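Local coordinates for protein 6-phosphogluconate dehydrogenase (Pseudomonas syringae, PDB 5U5G) that probably catalyses the NADP-linked reduction of (2-oxopropyl)phosphonic acid, its bound ketone ligand, during the biosynthesis of the antibiotic fosfomycin, at residues D117-P122 with P143-L148; A185-V190 with D219-Y224; G223-G228 with Q281-L286. One frame throughout, in Å; residues are numbered along the deposited sequence.

Contact 1: residues D117-P122 with P143-L148; sequences DYIECP and PEAYGL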
loop_
_atom_site.group_PDB
_atom_site.type_symbol
_atom_site.label_atom_id
_atom_site.label_comp_id
_atom_site.label_asym_id
_atom_site.label_seq_id
_atom_site.Cartn_x
_atom_site.Cartn_y
_atom_site.Cartn_z
ATOM N N ASP A 117 -21.924 22.848 -17.592
ATOM C CA ASP A 117 -21.430 22.237 -16.363
ATOM C C ASP A 117 -20.085 21.561 -16.576
ATOM O O ASP A 117 -19.955 20.677 -17.430
ATOM C CB ASP A 117 -22.408 21.207 -15.808
ATOM C CG ASP A 117 -23.415 21.825 -14.862
ATOM O OD1 ASP A 117 -23.076 22.009 -13.666
ATOM O OD2 ASP A 117 -24.532 22.124 -15.323
ATOM N N TYR A 118 -19.100 21.965 -15.781
ATOM C CA TYR A 118 -17.850 21.228 -15.638
ATOM C C TYR A 118 -18.026 20.179 -14.544
ATOM O O TYR A 118 -18.489 20.501 -13.444
ATOM C CB TYR A 118 -16.714 22.195 -15.288
ATOM C CG TYR A 118 -15.309 21.606 -15.283
ATOM C CD1 TYR A 118 -14.673 21.262 -16.475
ATOM C CD2 TYR A 118 -14.602 21.446 -14.088
ATOM C CE1 TYR A 118 -13.380 20.750 -16.479
ATOM C CE2 TYR A 118 -13.311 20.930 -14.077
ATOM C CZ TYR A 118 -12.707 20.582 -15.278
ATOM O OH TYR A 118 -11.428 20.073 -15.272
ATOM N N ILE A 119 -17.699 18.925 -14.853
ATOM C CA ILE A 119 -17.613 17.864 -13.851
ATOM C C ILE A 119 -16.143 17.488 -13.713
ATOM O O ILE A 119 -15.518 17.000 -14.665
ATOM C CB ILE A 119 -18.474 16.648 -14.210
ATOM C CG1 ILE A 119 -19.968 17.014 -14.198
ATOM C CG2 ILE A 119 -18.218 15.501 -13.232
ATOM C CD1 ILE A 119 -20.497 17.476 -12.839
ATOM N N GLU A 120 -15.594 17.751 -12.533
ATOM C CA GLU A 120 -14.201 17.485 -12.195
ATOM C C GLU A 120 -14.113 16.040 -11.704
ATOM O O GLU A 120 -14.616 15.722 -10.627
ATOM C CB GLU A 120 -13.764 18.505 -11.141
ATOM C CG GLU A 120 -12.470 18.276 -10.391
ATOM C CD GLU A 120 -12.320 19.248 -9.207
ATOM O OE1 GLU A 120 -13.018 20.290 -9.172
ATOM O OE2 GLU A 120 -11.519 18.960 -8.299
ATOM N N CYS A 121 -13.512 15.149 -12.505
ATOM C CA CYS A 121 -13.623 13.703 -12.273
ATOM C C CYS A 121 -12.280 12.988 -12.439
ATOM O O CYS A 121 -12.123 12.120 -13.309
ATOM C CB CYS A 121 -14.678 13.109 -13.213
ATOM S SG CYS A 121 -15.208 11.416 -12.828
ATOM N N PRO A 122 -11.282 13.304 -11.603
ATOM C CA PRO A 122 -10.033 12.530 -11.655
ATOM C C PRO A 122 -10.305 11.082 -11.268
ATOM O O PRO A 122 -11.270 10.782 -10.558
ATOM C CB PRO A 122 -9.120 13.235 -10.642
ATOM C CG PRO A 122 -10.065 13.967 -9.699
ATOM C CD PRO A 122 -11.236 14.370 -10.576
ATOM N N PRO A 143 -24.757 19.065 -8.376
ATOM C CA PRO A 143 -25.425 17.764 -8.222
ATOM C C PRO A 143 -26.318 17.362 -9.388
ATOM O O PRO A 143 -26.445 16.160 -9.661
ATOM C CB PRO A 143 -26.224 17.938 -6.916
ATOM C CG PRO A 143 -26.371 19.404 -6.750
ATOM C CD PRO A 143 -25.106 19.996 -7.288
ATOM N N GLU A 144 -26.950 18.295 -10.095
ATOM C CA GLU A 144 -27.790 17.844 -11.200
ATOM C C GLU A 144 -26.943 17.299 -12.353
ATOM O O GLU A 144 -27.231 16.223 -12.887
ATOM C CB GLU A 144 -28.714 18.963 -11.679
ATOM C CG GLU A 144 -29.676 18.464 -12.750
ATOM C CD GLU A 144 -30.343 19.568 -13.570
ATOM O OE1 GLU A 144 -29.757 20.663 -13.728
ATOM O OE2 GLU A 144 -31.447 19.297 -14.077
ATOM N N ALA A 145 -25.889 18.018 -12.737
ATOM C CA ALA A 145 -24.983 17.508 -13.762
ATOM C C ALA A 145 -24.343 16.194 -13.333
ATOM O O ALA A 145 -24.226 15.262 -14.137
ATOM C CB ALA A 145 -23.907 18.545 -14.081
ATOM N N TYR A 146 -23.924 16.097 -12.070
ATOM C CA TYR A 146 -23.389 14.836 -11.569
ATOM C C TYR A 146 -24.397 13.710 -11.748
ATOM O O TYR A 146 -24.071 12.649 -12.291
ATOM C CB TYR A 146 -22.993 14.978 -10.098
ATOM C CG TYR A 146 -22.597 13.676 -9.436
ATOM C CD1 TYR A 146 -21.575 12.896 -9.956
ATOM C CD2 TYR A 146 -23.240 13.234 -8.285
ATOM C CE1 TYR A 146 -21.205 11.710 -9.356
ATOM C CE2 TYR A 146 -22.873 12.051 -7.675
ATOM C CZ TYR A 146 -21.858 11.292 -8.219
ATOM O OH TYR A 146 -21.480 10.114 -7.629
ATOM N N GLY A 147 -25.637 13.931 -11.307
ATOM C CA GLY A 147 -26.656 12.907 -11.467
ATOM C C GLY A 147 -26.873 12.483 -12.908
ATOM O O GLY A 147 -27.207 11.325 -13.176
ATOM N N LEU A 148 -26.683 13.402 -13.857
ATOM C CA LEU A 148 -26.921 13.059 -15.257
ATOM C C LEU A 148 -25.808 12.177 -15.810
ATOM O O LEU A 148 -26.070 11.258 -16.593
ATOM C CB LEU A 148 -27.061 14.328 -16.097
ATOM C CG LEU A 148 -28.280 15.180 -15.751
ATOM C CD1 LEU A 148 -28.264 16.486 -16.527
ATOM C CD2 LEU A 148 -29.543 14.393 -16.043
#
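This is helix-on-sheet packing in the nucleotide-binding domain, where Asp117 and Ile119 of strand 117-124 receive the methyl of Ala145 and the backbone beside it at the start of helix 143-156. The axes of the short segments 117-120 and 143-148 approach to 8.7 Å and run at 68° to each other. The contact is therefore short along the strand, and no hydrogen bond spans it. Ala145 gives up more surface to the contact than any other residue. Its CB lies over the flat of the Asp117 carboxylate, 3.4 Å from CG and only slightly farther from OD1, at 3.6 Å. The methyl thus covers one face of the acid, and OD1 also has a long, weak ion pair with Arg142. Glu144 OE1 stands 5.7 Å from Asp117 OD2, so the two acids, if both charged, would mildly disfavour each other.

Two residues along, on the same side of the strand, Ile119 works with its longer branch. CG1 is anti to the carbonyl carbon and the chain then bends at chi2 (-62°), which sets CD1 against the helix backbone. CD1 rests 3.8 Å from Ala145 CB and equally near Tyr146 N, with Tyr146 CB at 4.5 Å. The Tyr146 ring itself leads off to stack on Tyr162. Strand 117-124 lies between strands 92-95 and 135-139, and Ile119 also touches Ile92, Val94 and Val139; helix 143-156 covers this side of the sheet as the connection in the beta-alpha-beta crossover from strand 135-139 to its parallel neighbour 157-162.

Contact 2: residues A185-V190 with D219-Y224; sequences AGAIEV and DVALGY
Ile188 meets Ala221 through CG1, which its first torsion (chi1 -67°) places beside the backbone N and anti to the carbonyl carbon, alongside the neighbouring helix. The second torsion is extended (chi2 178°) and carries CD1 onward, so the methylene, not the chain end, makes the touch: Ile188 CG1 is 4.0 Å from Ala221 CB. One residue earlier, Ala187 points its CB toward the neighbouring helix, and that CB is likewise 4.0 Å from Ala221 CB. Because two of the three side chains are mere methyls, the backbones can come close, with Ile188 CA only 6.2 Å from Ala221 CA. The interface is wholly apolar and buried, held by van der Waals contact alone.

Ala221 also touches Leu184 and Ile191, so its methyl enters a hole framed by residues 184, 187, 188 and 191 of the long helix, a knobs-into-holes fit. Ile188 is backed in turn by Tyr282 and Phe283, while Glu189 on the same helix bonds Ser259 and Phe258 of the second subunit. Helices 168-196 and 216-226 also carry Lys173, Asn177, Glu180 and Tyr217 of the ligand pocket, and such close packing around a long helix is characteristic of the all-helical C-terminal domain of the 3-hydroxyisobutyrate dehydrogenase family.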
loop_
_atom_site.group_PDB
_atom_site.type_symbol
_atom_site.label_atom_id
_atom_site.label_comp_id
_atom_site.label_asym_id
_atom_site.label_seq_id
_atom_site.Cartn_x
_atom_site.Cartn_y
_atom_site.Cartn_z
ATOM N N ALA A 185 8.130 3.907 -4.822
ATOM C CA ALA A 185 9.573 4.004 -4.626
ATOM C C ALA A 185 10.039 3.084 -3.506
ATOM O O ALA A 185 11.104 2.465 -3.606
ATOM C CB ALA A 185 9.976 5.447 -4.334
ATOM N N GLY A 186 9.259 2.979 -2.429
ATOM C CA GLY A 186 9.610 2.041 -1.373
ATOM C C GLY A 186 9.564 0.602 -1.850
ATOM O O GLY A 186 10.462 -0.195 -1.554
ATOM N N ALA A 187 8.512 0.248 -2.602
ATOM C CA ALA A 187 8.372 -1.134 -3.049
ATOM C C ALA A 187 9.518 -1.522 -3.972
ATOM O O ALA A 187 10.065 -2.625 -3.859
ATOM C CB ALA A 187 7.015 -1.343 -3.733
ATOM N N ILE A 188 9.934 -0.609 -4.858
ATOM C CA ILE A 188 11.072 -0.882 -5.742
ATOM C C ILE A 188 12.364 -1.034 -4.940
ATOM O O ILE A 188 13.218 -1.876 -5.257
ATOM C CB ILE A 188 11.185 0.212 -6.825
ATOM C CG1 ILE A 188 9.991 0.134 -7.772
ATOM C CG2 ILE A 188 12.480 0.058 -7.632
ATOM C CD1 ILE A 188 9.985 1.211 -8.849
ATOM N N GLU A 189 12.530 -0.242 -3.882
ATOM C CA GLU A 189 13.718 -0.412 -3.051
ATOM C C GLU A 189 13.701 -1.756 -2.336
ATOM O O GLU A 189 14.730 -2.430 -2.240
ATOM C CB GLU A 189 13.827 0.730 -2.045
ATOM C CG GLU A 189 14.284 2.026 -2.683
ATOM C CD GLU A 189 14.556 3.106 -1.660
ATOM O OE1 GLU A 189 14.804 2.760 -0.483
ATOM O OE2 GLU A 189 14.534 4.295 -2.028
ATOM N N VAL A 190 12.536 -2.171 -1.844
ATOM C CA VAL A 190 12.460 -3.411 -1.087
ATOM C C VAL A 190 12.649 -4.618 -2.004
ATOM O O VAL A 190 13.390 -5.553 -1.676
ATOM C CB VAL A 190 11.130 -3.443 -0.315
ATOM C CG1 VAL A 190 10.738 -4.848 0.059
ATOM C CG2 VAL A 190 11.269 -2.563 0.935
ATOM N N ASP A 219 1.885 -4.005 -5.854
ATOM C CA ASP A 219 1.421 -4.841 -6.963
ATOM C C ASP A 219 1.981 -4.352 -8.293
ATOM O O ASP A 219 2.467 -5.147 -9.105
ATOM C CB ASP A 219 -0.109 -4.866 -7.013
ATOM C CG ASP A 219 -0.725 -5.599 -5.827
ATOM O OD1 ASP A 219 0.007 -6.311 -5.096
ATOM O OD2 ASP A 219 -1.948 -5.454 -5.622
ATOM N N VAL A 220 1.927 -3.035 -8.530
ATOM C CA VAL A 220 2.473 -2.482 -9.767
ATOM C C VAL A 220 3.950 -2.837 -9.896
ATOM O O VAL A 220 4.405 -3.302 -10.945
ATOM C CB VAL A 220 2.256 -0.958 -9.820
ATOM C CG1 VAL A 220 3.007 -0.366 -11.009
ATOM C CG2 VAL A 220 0.770 -0.644 -9.914
ATOM N N ALA A 221 4.718 -2.625 -8.822
ATOM C CA ALA A 221 6.156 -2.845 -8.876
ATOM C C ALA A 221 6.481 -4.322 -9.076
ATOM O O ALA A 221 7.399 -4.666 -9.832
ATOM C CB ALA A 221 6.805 -2.317 -7.600
ATOM N N LEU A 222 5.727 -5.203 -8.410
ATOM C CA LEU A 222 5.907 -6.645 -8.587
ATOM C C LEU A 222 5.516 -7.086 -9.990
ATOM O O LEU A 222 6.215 -7.896 -10.607
ATOM C CB LEU A 222 5.073 -7.413 -7.572
ATOM C CG LEU A 222 5.508 -7.347 -6.115
ATOM C CD1 LEU A 222 4.337 -7.828 -5.270
ATOM C CD2 LEU A 222 6.721 -8.215 -5.921
ATOM N N GLY A 223 4.380 -6.598 -10.492
ATOM C CA GLY A 223 4.006 -6.908 -11.863
ATOM C C GLY A 223 5.079 -6.497 -12.851
ATOM O O GLY A 223 5.359 -7.213 -13.820
ATOM N N TYR A 224 5.710 -5.342 -12.604
ATOM C CA TYR A 224 6.792 -4.864 -13.459
ATOM C C TYR A 224 7.991 -5.795 -13.395
ATOM O O TYR A 224 8.599 -6.119 -14.427
ATOM C CB TYR A 224 7.203 -3.449 -13.048
ATOM C CG TYR A 224 8.166 -2.756 -14.010
ATOM C CD1 TYR A 224 7.700 -2.148 -15.175
ATOM C CD2 TYR A 224 9.527 -2.672 -13.731
ATOM C CE1 TYR A 224 8.581 -1.489 -16.067
ATOM C CE2 TYR A 224 10.410 -2.011 -14.594
ATOM C CZ TYR A 224 9.927 -1.427 -15.762
ATOM O OH TYR A 224 10.790 -0.780 -16.622
#

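Contact 3: residues G223-G228 with Q281-L286; sequences GYALSG and QYFSVL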
loop_
_atom_site.group_PDB
_atom_site.type_symbol
_atom_site.label_atom_id
_atom_site.label_comp_id
_atom_site.label_asym_id
_atom_site.label_seq_id
_atom_site.Cartn_x
_atom_site.Cartn_y
_atom_site.Cartn_z
ATOM N N GLY A 223 4.380 -6.598 -10.492
ATOM C CA GLY A 223 4.006 -6.908 -11.863
ATOM C C GLY A 223 5.079 -6.497 -12.851
ATOM O O GLY A 223 5.359 -7.213 -13.820
ATOM N N TYR A 224 5.710 -5.342 -12.604
ATOM C CA TYR A 224 6.792 -4.864 -13.459
ATOM C C TYR A 224 7.991 -5.795 -13.395
ATOM O O TYR A 224 8.599 -6.119 -14.427
ATOM C CB TYR A 224 7.203 -3.449 -13.048
ATOM C CG TYR A 224 8.166 -2.756 -14.010
ATOM C CD1 TYR A 224 7.700 -2.148 -15.175
ATOM C CD2 TYR A 224 9.527 -2.672 -13.731
ATOM C CE1 TYR A 224 8.581 -1.489 -16.067
ATOM C CE2 TYR A 224 10.410 -2.011 -14.594
ATOM C CZ TYR A 224 9.927 -1.427 -15.762
ATOM O OH TYR A 224 10.790 -0.780 -16.622
ATOM N N ALA A 225 8.373 -6.211 -12.185
ATOM C CA ALA A 225 9.536 -7.080 -12.052
ATOM C C ALA A 225 9.236 -8.484 -12.569
ATOM O O ALA A 225 10.075 -9.092 -13.241
ATOM C CB ALA A 225 10.002 -7.114 -10.593
ATOM N N LEU A 226 8.034 -9.002 -12.296
ATOM C CA LEU A 226 7.713 -10.373 -12.681
ATOM C C LEU A 226 7.617 -10.524 -14.194
ATOM O O LEU A 226 7.996 -11.561 -14.745
ATOM C CB LEU A 226 6.405 -10.814 -12.025
ATOM C CG LEU A 226 6.510 -11.082 -10.524
ATOM C CD1 LEU A 226 5.105 -11.240 -9.932
ATOM C CD2 LEU A 226 7.369 -12.307 -10.249
ATOM N N SER A 227 7.091 -9.514 -14.879
ATOM C CA SER A 227 6.939 -9.584 -16.323
ATOM C C SER A 227 8.221 -9.239 -17.068
ATOM O O SER A 227 8.232 -9.293 -18.297
ATOM C CB SER A 227 5.814 -8.650 -16.770
ATOM O OG SER A 227 6.179 -7.296 -16.534
ATOM N N GLY A 228 9.296 -8.888 -16.370
ATOM C CA GLY A 228 10.487 -8.415 -17.046
ATOM C C GLY A 228 10.342 -7.050 -17.689
ATOM O O GLY A 228 10.971 -6.795 -18.727
ATOM N N GLN A 281 10.904 2.723 -13.866
ATOM C CA GLN A 281 12.327 2.745 -14.211
ATOM C C GLN A 281 13.219 3.192 -13.054
ATOM O O GLN A 281 14.449 3.163 -13.190
ATOM C CB GLN A 281 12.546 3.626 -15.443
ATOM C CG GLN A 281 12.440 2.834 -16.755
ATOM C CD GLN A 281 13.522 1.768 -16.855
ATOM O OE1 GLN A 281 14.699 2.089 -16.985
ATOM N NE2 GLN A 281 13.134 0.499 -16.775
ATOM N N TYR A 282 12.638 3.595 -11.919
ATOM C CA TYR A 282 13.426 3.694 -10.696
ATOM C C TYR A 282 14.232 2.416 -10.449
ATOM O O TYR A 282 15.330 2.483 -9.893
ATOM C CB TYR A 282 12.509 3.981 -9.502
ATOM C CG TYR A 282 13.235 4.287 -8.190
ATOM C CD1 TYR A 282 14.402 5.040 -8.172
ATOM C CD2 TYR A 282 12.715 3.860 -6.970
ATOM C CE1 TYR A 282 15.049 5.346 -6.967
ATOM C CE2 TYR A 282 13.354 4.157 -5.762
ATOM C CZ TYR A 282 14.507 4.903 -5.767
ATOM O OH TYR A 282 15.127 5.186 -4.566
ATOM N N PHE A 283 13.692 1.252 -10.845
ATOM C CA PHE A 283 14.421 -0.015 -10.753
ATOM C C PHE A 283 15.808 0.104 -11.363
ATOM O O PHE A 283 16.809 -0.246 -10.735
ATOM C CB PHE A 283 13.655 -1.138 -11.472
ATOM C CG PHE A 283 12.762 -1.954 -10.578
ATOM C CD1 PHE A 283 13.290 -2.693 -9.523
ATOM C CD2 PHE A 283 11.392 -2.007 -10.815
ATOM C CE1 PHE A 283 12.451 -3.452 -8.705
ATOM C CE2 PHE A 283 10.556 -2.766 -10.022
ATOM C CZ PHE A 283 11.084 -3.488 -8.960
ATOM N N SER A 284 15.887 0.602 -12.596
ATOM C CA SER A 284 17.185 0.643 -13.255
ATOM C C SER A 284 18.051 1.776 -12.727
ATOM O O SER A 284 19.270 1.616 -12.626
ATOM C CB SER A 284 17.002 0.753 -14.772
ATOM O OG SER A 284 16.366 1.972 -15.108
ATOM N N VAL A 285 17.450 2.911 -12.363
ATOM C CA VAL A 285 18.225 4.000 -11.769
ATOM C C VAL A 285 18.821 3.554 -10.446
ATOM O O VAL A 285 19.988 3.833 -10.142
ATOM C CB VAL A 285 17.348 5.253 -11.591
ATOM C CG1 VAL A 285 18.054 6.274 -10.713
ATOM C CG2 VAL A 285 16.999 5.854 -12.945
ATOM N N LEU A 286 18.034 2.834 -9.650
ATOM C CA LEU A 286 18.510 2.354 -8.359
ATOM C C LEU A 286 19.831 1.607 -8.503
ATOM O O LEU A 286 20.802 1.902 -7.799
ATOM C CB LEU A 286 17.442 1.466 -7.725
ATOM C CG LEU A 286 17.324 1.400 -6.212
ATOM C CD1 LEU A 286 17.663 2.723 -5.556
ATOM C CD2 LEU A 286 15.902 0.995 -5.905
#
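Ala225 and Phe283 are the nearest backbone pair, their CA atoms 8.7 Å apart, where the last turn of helix 216-226 faces the start of helix 282-287. The first of these helices ends in a Schellman motif: Gly228 has positive phi and its N bonds back to Ala225 O. Just before it, Ser227 doubles the grip on Gly223 O, which accepts from both the backbone N and the hydroxyl of that serine, OG lying 2.8 Å away. The same hydroxyl is bonded to Ala230 N in the loop that follows.

With the backbones this far apart, side chains bridge the gap. Tyr224 has CG anti to its own N (chi1 -170°), which swings the ring out toward the second helix. There it meets Phe283 rim to rim: the planes are almost parallel, at 8°, but the centroids are 5.9 Å apart and neither ring lies over the other. The closest atoms are the two CD2 carbons, Tyr224 to Phe283, at 3.5 Å. Farther round the phenyl rim, Phe283 CZ touches Ala225 CB at 4.1 Å, while the Phe283 side chain also packs on Ile188 and Ser192 of helix 168-196.

The polar part is formed by Gln281, whose CB points away from residues 223-228. A bend at chi2 brings its amide back toward them. At the ring edge, Gln281 NE2 donates to Tyr224 OH over 2.7 Å with an N-H...O angle of 155°, the hydroxyl oxygen lying in the amide plane.

Contacts 2 and 3 are neighbours, their centres about 7 Å apart, and both use helix 216-226 within the helical C-terminal domain and touch the second subunit. They differ in depth: contact 2 is buried and purely apolar, built from methyls and a methylene, whereas contact 3 lies at the surface and uses rings and a hydrogen bond. Ile188 CG2 packs on Phe283 CD1 at 3.4 Å, and Glu189 OE2 is probably hydrogen-bonded to Tyr282 OH, joining helix 168-196 of contact 2 to helix 282-287 of contact 3. Contact 1 stands apart across the chain's centre, about 35 Å from contact 2 between centres. Partly buried, it sets a helix on a sheet, with a carboxylate beside an otherwise apolar patch.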